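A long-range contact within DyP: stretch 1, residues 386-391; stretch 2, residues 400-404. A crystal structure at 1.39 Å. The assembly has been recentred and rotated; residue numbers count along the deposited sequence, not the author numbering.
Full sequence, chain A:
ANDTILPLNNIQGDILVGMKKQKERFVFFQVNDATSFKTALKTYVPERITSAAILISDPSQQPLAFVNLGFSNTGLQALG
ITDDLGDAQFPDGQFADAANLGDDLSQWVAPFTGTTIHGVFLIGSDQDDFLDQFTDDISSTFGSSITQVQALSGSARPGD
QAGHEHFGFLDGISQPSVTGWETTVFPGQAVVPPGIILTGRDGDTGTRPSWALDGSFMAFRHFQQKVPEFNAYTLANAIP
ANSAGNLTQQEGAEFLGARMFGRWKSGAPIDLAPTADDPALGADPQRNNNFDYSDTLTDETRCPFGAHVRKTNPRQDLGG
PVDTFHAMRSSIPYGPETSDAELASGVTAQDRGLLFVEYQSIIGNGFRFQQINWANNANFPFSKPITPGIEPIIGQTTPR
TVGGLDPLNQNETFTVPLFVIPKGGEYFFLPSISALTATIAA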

# COMPACT_ATOMS: atom_id res chain seq x y z
N ILE A 386 -0.99 -0.78 28.70
CA ILE A 386 -1.05 0.65 28.40
C ILE A 386 -1.86 0.79 27.11
O ILE A 386 -1.62 0.05 26.16
CB ILE A 386 0.37 1.29 28.21
CG1 ILE A 386 1.19 1.15 29.49
CG2 ILE A 386 0.25 2.78 27.80
CD1 ILE A 386 2.61 1.69 29.40
N THR A 387 -2.82 1.71 27.09
CA THR A 387 -3.59 2.00 25.87
C THR A 387 -2.65 2.25 24.69
O THR A 387 -1.79 3.13 24.77
CB THR A 387 -4.47 3.24 26.07
OG1 THR A 387 -5.38 2.99 27.15
CG2 THR A 387 -5.27 3.57 24.80
N PRO A 388 -2.79 1.47 23.60
CA PRO A 388 -1.88 1.72 22.46
C PRO A 388 -2.03 3.11 21.82
O PRO A 388 -1.03 3.76 21.51
CB PRO A 388 -2.24 0.60 21.48
CG PRO A 388 -2.72 -0.50 22.35
CD PRO A 388 -3.50 0.18 23.46
N GLY A 389 -3.26 3.55 21.61
CA GLY A 389 -3.47 4.84 20.96
C GLY A 389 -3.58 4.73 19.45
O GLY A 389 -3.71 3.64 18.89
N ILE A 390 -3.53 5.89 18.80
CA ILE A 390 -3.76 6.01 17.37
C ILE A 390 -2.44 5.87 16.61
O ILE A 390 -1.45 6.50 16.98
CB ILE A 390 -4.43 7.38 17.06
CG1 ILE A 390 -5.71 7.56 17.91
CG2 ILE A 390 -4.68 7.55 15.56
CD1 ILE A 390 -6.66 6.35 17.85
N GLU A 391 -2.43 5.06 15.57
CA GLU A 391 -1.22 4.82 14.80
C GLU A 391 -0.71 6.17 14.26
O GLU A 391 -1.46 6.88 13.57
CB GLU A 391 -1.53 3.83 13.68
CG GLU A 391 -0.31 3.13 13.10
CD GLU A 391 0.49 4.03 12.20
OE1 GLU A 391 0.06 4.24 11.04
OE2 GLU A 391 1.56 4.53 12.64
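Stretch 2, residues 400-404: RTVGG

Two backbone hydrogen bonds hold stretch 2 against stretch 1. The shorter runs from I390 N to T401 O, at 2.8 Å, with an N-H...O angle of 169°. The other runs from G403 N to P388 O, at 3.2 Å, with an angle of 170°. Both are close to straight. Together they flank the pair G389 and V402, whose CA atoms lie 4.1 Å apart. This is a single beta bridge. T401 and V402 belong to a strand, while stretch 1 has no regular secondary structure.

The two chains run in broadly opposed directions. The line from CA of T387 to CA of E391 and the line from CA of R400 to CA of G403 are 129° apart. In register, G403 lies by P388, with the CA atoms of the two residues 5.6 Å apart, V402 lies by G389, and R400 comes near I390 and E391.

Two waters extend the polar contact. Water 1 lies 2.8 Å from P388 O and 2.8 Å from G403 O, within hydrogen-bonding geometry of both. Water 2 donates to I390 O at 2.9 Å and, more weakly, to R400 O at 3.0 Å. It thus links the two backbones beyond the direct bond at I390 N.

The guanidinium of R400 also approaches stretch 1. The CA-to-CB bond of R400 runs sideways, but the end of the side chain comes nearer. NH2 of R400 reaches 3.1 Å from E391 O, obliquely. The angle is poor, and this is not a hydrogen bond.

G389 makes the close approach possible. Its CA is 3.3 Å from T401 O. A CB here would point toward stretch 2 and fall 2.5 Å from T401 O and 2.6 Å from V402 CA, a clash with both. Its phi/psi of 90/-169 would also jam a CB against the carbonyl O of P388. G403 is less constrained, but a CB there would still be tight against T387 O, at 3.3 Å.

The packing is modest, with 332 Å² buried in all. I390 has the largest covered area, 72 Å². Its CB lies 4.2 Å from R400 CA. V402 points sideways and touches backbone oxygens: its CG2 is 3.3 Å from P388 O, and its CB is 3.3 Å from I390 O. The side chains of P388, E391 and T401 start away from the opposite stretch, so these residues meet it mainly through their backbones.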

# COMPACT_ATOMS: atom_id res chain seq x y z
N ARG A 400 -5.16 12.51 17.82
CA ARG A 400 -4.18 11.53 17.34
C ARG A 400 -3.14 11.25 18.42
O ARG A 400 -1.95 11.57 18.28
CB ARG A 400 -3.49 12.01 16.05
CG ARG A 400 -4.44 12.34 14.91
CD ARG A 400 -3.69 12.57 13.61
NE ARG A 400 -3.27 11.32 13.00
CZ ARG A 400 -2.00 10.89 12.91
NH1 ARG A 400 -0.98 11.60 13.35
NH2 ARG A 400 -1.77 9.73 12.32
N THR A 401 -3.61 10.65 19.52
CA THR A 401 -2.76 10.42 20.67
C THR A 401 -2.27 8.98 20.67
O THR A 401 -3.06 8.04 20.52
CB THR A 401 -3.50 10.78 21.97
OG1 THR A 401 -3.91 12.15 21.89
CG2 THR A 401 -2.61 10.61 23.19
N VAL A 402 -0.96 8.81 20.81
CA VAL A 402 -0.34 7.49 20.89
C VAL A 402 0.57 7.40 22.12
O VAL A 402 1.27 8.35 22.46
CB VAL A 402 0.43 7.15 19.58
CG1 VAL A 402 1.60 8.10 19.35
CG2 VAL A 402 0.89 5.69 19.57
N GLY A 403 0.56 6.24 22.78
CA GLY A 403 1.40 6.04 23.95
C GLY A 403 2.66 5.27 23.61
O GLY A 403 2.82 4.76 22.50
N GLY A 404 3.55 5.19 24.59
CA GLY A 404 4.64 4.25 24.55
C GLY A 404 5.78 4.52 23.60
O GLY A 404 6.67 3.69 23.48
O HOH W 1 1.46 2.54 21.53
O HOH W 2 -0.79 9.29 16.68